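Side-chain contacts in DBF2 kinase activator protein MOB1 (Saccharomyces cerevisiae, PDB 2HJN), which activates the protein kinase DBF2 by binding it, so that CDC15 can phosphorylate it in late anaphase and mitotic exit can proceed: residues G72-E77 with G159-G164; R179-I184 with T199-S204. All blocks are in the same frame, centred on the assembly; numbering follows the deposited sequence.

Both contacts lie within the Mob1/phocein family region of this mostly helical, zinc-binding chain and follow one another in series. From the N terminus, the chain enters helix 75-97, and contact 1 closes a long loop of 81 residues when the segment leading into helix 165-187 returns to the start of that earlier helix. Helix 165-187 then runs on to R179-I184, where contact 2 closes a much shorter loop of 14 residues, largely helical, by bringing helix 198-214 back against it. Contact 1 sits at the surface and contact 2 in the buried interior; their centres are about 28 Å apart, and helix 165-187 connects them.

Contact 1: residues G72-E77 with G159-G164; sequences GEDENE and GTFPEG
F161, in the loop before helix 165-187, lays its ring against N76 and E77 in the first turn of helix 75-97, a turn opened by D74 as N-cap. The arrangement is a CH-pi contact built on a capped helix start, at the surface of the Mob1/phocein fold.

N76 carries most of the helix's share. Its CB stands almost squarely over one face of the ring, 3.7 Å from the centroid of F161 and 8° off the ring normal. With CG beside its own backbone N (chi1 -72°), the amide of N76 is carried back toward the root of the aromatic side chain, and ND2 comes within 3.5 Å of F161 CB. The amide plane is well tilted from the ring plane, so the two groups do not stack flat. Asparagine suits this position: its CB gives the ring a C-H to rest on, and its short chain keeps the polar amide beside the ring's root at a partly exposed site. Phenylalanine suits its place because its broad face can cover N76 CB; no hydrogen bond crosses between the segments.

E77 meets the far end of the ring with the aliphatic part of its chain: CG lies 3.9 Å from F161 CZ, and the two side chains cross at about a right angle. Beyond CG the chain is extended, leading the carboxylate away from the ring. F161 also touches P154 and A80, and its ring meets that of F165, tying the loop to both helices.

D74 only brushes the ring, OD1 lying 4.0 Å from F161 CE1. An aspartate is apt here because its short carboxylate can reach back to an amide of the first turn, where no preceding helical carbonyl is available to accept it: E77 N donates to D74 OD1 at 3.2 Å, arriving from above the carboxylate plane, 47° out of it.

Contact 2: residues R179-I184 with T199-S204; sequences RVYAHI and TVLNTS. With ZN (zinc ion), chain B; SO4 (sulfate ion), chain C.
Y181 holds its CG beside the backbone N (chi1 -83°), and S204 sets OG anti to its own N (chi1 179°); together these torsions bring the two hydroxyl oxygens together between helices 165-187 and 198-214. The segments run roughly antiparallel, 148° between their directions, with the segment axes 12.1 Å apart at closest approach, a gap that a long tyrosine meeting a short serine can bridge.

Y181 OH and S204 OG form a hydrogen bond in which either may donate; the modelled 2.4 Å is shorter than usual, so its exact length is doubtful. S204 OG lies at the ring's edge, in its plane, and is also hydrogen-bonded to Q89 OE1, so this buried serine links its helix to helix 75-97 as well. Serine fits because its small side chain leaves room for the phenol while supplying a polar mate.

L201 packs with both branches: CD1 meets the tyrosine edge, 4.0 Å from Y181 CD1, and CD2 meets I184 CG2. Branched aliphatic chains suit this buried seam, to which I192 of helix 189-194 adds its own contacts with I184 and L201.

Two other side chains of segment 179-184 meet bound ions. R179, extended from CG to NE, meets the sulfate edge-on with two nearly straight bonds, NH1 to O4 at 2.9 Å and NH2 to O2 at 3.1 Å; R175 also binds this ion, probably from the crystallisation liquor. A leucine at R179 would probably leave the sulfate gripped less firmly, with both of these bonds gone.

H183 gives NE2 to zinc at 2.1 Å while its ND1 is hydrogen-bonded to I110 O, so the imidazole is held at both nitrogens, which should restrict its rotation. The zinc, shared with C101, C106 and H188, probably pins this end of helix 165-187 to the segment carrying the two cysteines.

Contact 1: residues G72-E77 with G159-G164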
loop_
_atom_site.group_PDB
_atom_site.type_symbol
_atom_site.label_atom_id
_atom_site.label_comp_id
_atom_site.label_asym_id
_atom_site.label_seq_id
_atom_site.Cartn_x
_atom_site.Cartn_y
_atom_site.Cartn_z
ATOM N N GLY A 72 12.423 -31.275 -7.369
ATOM C CA GLY A 72 12.019 -31.374 -8.778
ATOM C C GLY A 72 11.877 -30.020 -9.495
ATOM O O GLY A 72 11.575 -29.973 -10.706
ATOM N N GLU A 73 12.103 -28.917 -8.770
ATOM C CA GLU A 73 11.882 -27.586 -9.356
ATOM C C GLU A 73 13.153 -26.886 -9.797
ATOM O O GLU A 73 14.229 -27.132 -9.255
ATOM C CB GLU A 73 10.988 -26.699 -8.481
ATOM C CG GLU A 73 9.533 -27.168 -8.543
ATOM C CD GLU A 73 8.543 -26.154 -8.006
ATOM O OE1 GLU A 73 8.981 -25.082 -7.518
ATOM O OE2 GLU A 73 7.322 -26.433 -8.077
ATOM N N ASP A 74 13.015 -26.044 -10.823
ATOM C CA ASP A 74 14.170 -25.408 -11.422
ATOM C C ASP A 74 14.576 -24.150 -10.617
ATOM O O ASP A 74 13.715 -23.312 -10.298
ATOM C CB ASP A 74 13.898 -25.080 -12.901
ATOM C CG ASP A 74 15.083 -24.376 -13.563
ATOM O OD1 ASP A 74 14.915 -23.216 -14.029
ATOM O OD2 ASP A 74 16.195 -24.971 -13.569
ATOM N N GLU A 75 15.867 -24.051 -10.293
ATOM C CA GLU A 75 16.427 -22.977 -9.470
ATOM C C GLU A 75 16.281 -21.568 -10.077
ATOM O O GLU A 75 15.869 -20.627 -9.376
ATOM C CB GLU A 75 17.904 -23.265 -9.126
ATOM C CG GLU A 75 18.595 -22.146 -8.355
ATOM C CD GLU A 75 19.939 -22.540 -7.740
ATOM O OE1 GLU A 75 20.064 -22.554 -6.499
ATOM O OE2 GLU A 75 20.897 -22.789 -8.484
ATOM N N ASN A 76 16.656 -21.431 -11.358
ATOM C CA ASN A 76 16.403 -20.207 -12.164
ATOM C C ASN A 76 14.949 -19.758 -12.159
ATOM O O ASN A 76 14.673 -18.551 -12.033
ATOM C CB ASN A 76 16.832 -20.412 -13.618
ATOM C CG ASN A 76 18.334 -20.435 -13.784
ATOM O OD1 ASN A 76 19.090 -20.102 -12.859
ATOM N ND2 ASN A 76 18.787 -20.843 -14.976
ATOM N N GLU A 77 14.016 -20.712 -12.331
ATOM C CA GLU A 77 12.608 -20.367 -12.305
ATOM C C GLU A 77 12.142 -19.856 -10.943
ATOM O O GLU A 77 11.439 -18.839 -10.860
ATOM C CB GLU A 77 11.722 -21.515 -12.761
ATOM C CG GLU A 77 11.016 -21.194 -14.032
ATOM C CD GLU A 77 10.207 -22.350 -14.556
ATOM O OE1 GLU A 77 9.089 -22.604 -14.021
ATOM O OE2 GLU A 77 10.708 -22.996 -15.515
ATOM N N GLY A 159 11.212 -20.902 -23.961
ATOM C CA GLY A 159 12.441 -20.120 -23.846
ATOM C C GLY A 159 13.392 -20.789 -22.871
ATOM O O GLY A 159 13.000 -21.684 -22.122
ATOM N N THR A 160 14.650 -20.356 -22.888
ATOM C CA THR A 160 15.632 -20.742 -21.860
ATOM C C THR A 160 16.239 -19.519 -21.121
ATOM O O THR A 160 16.131 -18.389 -21.584
ATOM C CB THR A 160 16.777 -21.583 -22.464
ATOM O OG1 THR A 160 17.288 -20.888 -23.600
ATOM C CG2 THR A 160 16.284 -22.996 -22.891
ATOM N N PHE A 161 16.858 -19.760 -19.969
ATOM C CA PHE A 161 17.558 -18.708 -19.235
ATOM C C PHE A 161 18.998 -18.612 -19.761
ATOM O O PHE A 161 19.603 -19.660 -20.090
ATOM C CB PHE A 161 17.580 -19.041 -17.749
ATOM C CG PHE A 161 16.236 -19.020 -17.100
ATOM C CD1 PHE A 161 15.439 -20.171 -17.079
ATOM C CD2 PHE A 161 15.783 -17.869 -16.455
ATOM C CE1 PHE A 161 14.183 -20.168 -16.469
ATOM C CE2 PHE A 161 14.531 -17.847 -15.826
ATOM C CZ PHE A 161 13.727 -18.986 -15.839
ATOM N N PRO A 162 19.580 -17.388 -19.799
ATOM C CA PRO A 162 20.962 -17.267 -20.303
ATOM C C PRO A 162 21.987 -17.867 -19.325
ATOM O O PRO A 162 21.702 -18.017 -18.120
ATOM C CB PRO A 162 21.177 -15.753 -20.397
ATOM C CG PRO A 162 20.267 -15.193 -19.318
ATOM C CD PRO A 162 19.031 -16.086 -19.372
ATOM N N GLU A 163 23.183 -18.169 -19.813
ATOM C CA GLU A 163 24.233 -18.628 -18.918
ATOM C C GLU A 163 24.572 -17.463 -18.035
ATOM O O GLU A 163 24.586 -16.318 -18.503
ATOM C CB GLU A 163 25.491 -19.129 -19.681
ATOM C CG GLU A 163 25.299 -20.513 -20.326
ATOM C CD GLU A 163 26.599 -21.121 -20.889
ATOM O OE1 GLU A 163 27.479 -21.504 -20.060
ATOM O OE2 GLU A 163 26.705 -21.214 -22.148
ATOM N N GLY A 164 24.849 -17.771 -16.767
ATOM C CA GLY A 164 25.195 -16.786 -15.739
ATOM C C GLY A 164 23.980 -16.061 -15.150
ATOM O O GLY A 164 24.134 -15.086 -14.416
#

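Contact 2: residues R179-I184 with T199-S204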
loop_
_atom_site.group_PDB
_atom_site.type_symbol
_atom_site.label_atom_id
_atom_site.label_comp_id
_atom_site.label_asym_id
_atom_site.label_seq_id
_atom_site.Cartn_x
_atom_site.Cartn_y
_atom_site.Cartn_z
ATOM N N ARG A 179 18.762 -1.356 -1.629
ATOM C CA ARG A 179 18.933 0.097 -1.420
ATOM C C ARG A 179 17.580 0.843 -1.239
ATOM O O ARG A 179 17.539 1.873 -0.577
ATOM C CB ARG A 179 19.693 0.730 -2.620
ATOM C CG ARG A 179 21.155 0.169 -2.747
ATOM C CD ARG A 179 21.976 0.541 -3.969
ATOM N NE ARG A 179 23.157 -0.321 -3.934
ATOM C CZ ARG A 179 23.834 -0.760 -4.983
ATOM N NH1 ARG A 179 23.477 -0.411 -6.196
ATOM N NH2 ARG A 179 24.900 -1.555 -4.796
ATOM N N VAL A 180 16.509 0.340 -1.874
ATOM C CA VAL A 180 15.142 0.936 -1.720
ATOM C C VAL A 180 14.624 0.649 -0.322
ATOM O O VAL A 180 14.102 1.553 0.348
ATOM C CB VAL A 180 14.144 0.418 -2.789
ATOM C CG1 VAL A 180 12.783 1.123 -2.617
ATOM C CG2 VAL A 180 14.721 0.652 -4.243
ATOM N N TYR A 181 14.779 -0.587 0.148
ATOM C CA TYR A 181 14.423 -0.889 1.562
ATOM C C TYR A 181 15.212 0.007 2.514
ATOM O O TYR A 181 14.645 0.515 3.502
ATOM C CB TYR A 181 14.740 -2.353 1.947
ATOM C CG TYR A 181 13.693 -3.378 1.568
ATOM C CD1 TYR A 181 12.426 -3.370 2.143
ATOM C CD2 TYR A 181 14.003 -4.389 0.653
ATOM C CE1 TYR A 181 11.489 -4.353 1.787
ATOM C CE2 TYR A 181 13.100 -5.342 0.306
ATOM C CZ TYR A 181 11.847 -5.328 0.878
ATOM O OH TYR A 181 11.008 -6.321 0.519
ATOM N N ALA A 182 16.495 0.217 2.204
ATOM C CA ALA A 182 17.344 1.031 3.102
ATOM C C ALA A 182 16.822 2.473 3.216
ATOM O O ALA A 182 16.787 3.062 4.322
ATOM C CB ALA A 182 18.838 1.004 2.673
ATOM N N HIS A 183 16.444 3.069 2.085
ATOM C CA HIS A 183 15.896 4.446 2.129
ATOM C C HIS A 183 14.575 4.525 2.941
ATOM O O HIS A 183 14.342 5.498 3.686
ATOM C CB HIS A 183 15.703 5.023 0.708
ATOM C CG HIS A 183 15.281 6.459 0.717
ATOM N ND1 HIS A 183 16.093 7.471 1.190
ATOM C CD2 HIS A 183 14.076 7.025 0.461
ATOM C CE1 HIS A 183 15.418 8.607 1.186
ATOM N NE2 HIS A 183 14.189 8.363 0.750
ATOM N N ILE A 184 13.691 3.536 2.750
ATOM C CA ILE A 184 12.391 3.509 3.442
ATOM C C ILE A 184 12.573 3.487 4.952
ATOM O O ILE A 184 11.978 4.283 5.666
ATOM C CB ILE A 184 11.441 2.286 2.993
ATOM C CG1 ILE A 184 10.933 2.441 1.563
ATOM C CG2 ILE A 184 10.130 2.214 3.825
ATOM C CD1 ILE A 184 10.425 1.134 0.964
ATOM N N THR A 199 4.309 -4.133 10.045
ATOM C CA THR A 199 4.408 -5.615 10.020
ATOM C C THR A 199 4.551 -6.135 8.582
ATOM O O THR A 199 5.371 -7.009 8.324
ATOM C CB THR A 199 3.230 -6.314 10.818
ATOM O OG1 THR A 199 3.179 -5.818 12.169
ATOM C CG2 THR A 199 3.440 -7.826 10.894
ATOM N N VAL A 200 3.813 -5.534 7.641
ATOM C CA VAL A 200 3.967 -5.846 6.232
ATOM C C VAL A 200 5.402 -5.487 5.766
ATOM O O VAL A 200 6.021 -6.256 5.003
ATOM C CB VAL A 200 2.899 -5.139 5.355
ATOM C CG1 VAL A 200 3.180 -5.372 3.867
ATOM C CG2 VAL A 200 1.541 -5.660 5.666
ATOM N N LEU A 201 5.923 -4.339 6.206
ATOM C CA LEU A 201 7.286 -3.925 5.789
ATOM C C LEU A 201 8.314 -4.921 6.335
ATOM O O LEU A 201 9.158 -5.414 5.596
ATOM C CB LEU A 201 7.628 -2.498 6.304
ATOM C CG LEU A 201 9.058 -1.973 6.073
ATOM C CD1 LEU A 201 9.527 -2.095 4.615
ATOM C CD2 LEU A 201 9.173 -0.477 6.591
ATOM N N ASN A 202 8.231 -5.199 7.639
ATOM C CA ASN A 202 9.191 -6.084 8.328
ATOM C C ASN A 202 9.106 -7.527 7.819
ATOM O O ASN A 202 10.139 -8.199 7.716
ATOM C CB ASN A 202 9.036 -6.048 9.866
ATOM C CG ASN A 202 9.408 -4.707 10.494
ATOM O OD1 ASN A 202 10.060 -3.851 9.888
ATOM N ND2 ASN A 202 8.957 -4.513 11.742
ATOM N N THR A 203 7.898 -7.977 7.488
ATOM C CA THR A 203 7.691 -9.327 6.921
ATOM C C THR A 203 8.294 -9.486 5.539
ATOM O O THR A 203 8.979 -10.469 5.298
ATOM C CB THR A 203 6.185 -9.790 6.940
ATOM O OG1 THR A 203 5.677 -9.742 8.305
ATOM C CG2 THR A 203 6.045 -11.207 6.406
ATOM N N SER A 204 8.036 -8.525 4.639
ATOM C CA SER A 204 8.683 -8.470 3.274
ATOM C C SER A 204 10.198 -8.477 3.337
ATOM O O SER A 204 10.874 -9.247 2.659
ATOM C CB SER A 204 8.202 -7.184 2.550
ATOM O OG SER A 204 8.769 -6.981 1.227
HETATM ZN ZN ZN B . 12.701 9.895 0.645
HETATM S S SO4 C . 25.676 -2.488 -8.672
HETATM O O1 SO4 C . 25.208 -3.841 -8.992
HETATM O O2 SO4 C . 26.291 -2.566 -7.336
HETATM O O3 SO4 C . 26.543 -1.939 -9.702
HETATM O O4 SO4 C . 24.619 -1.494 -8.606
#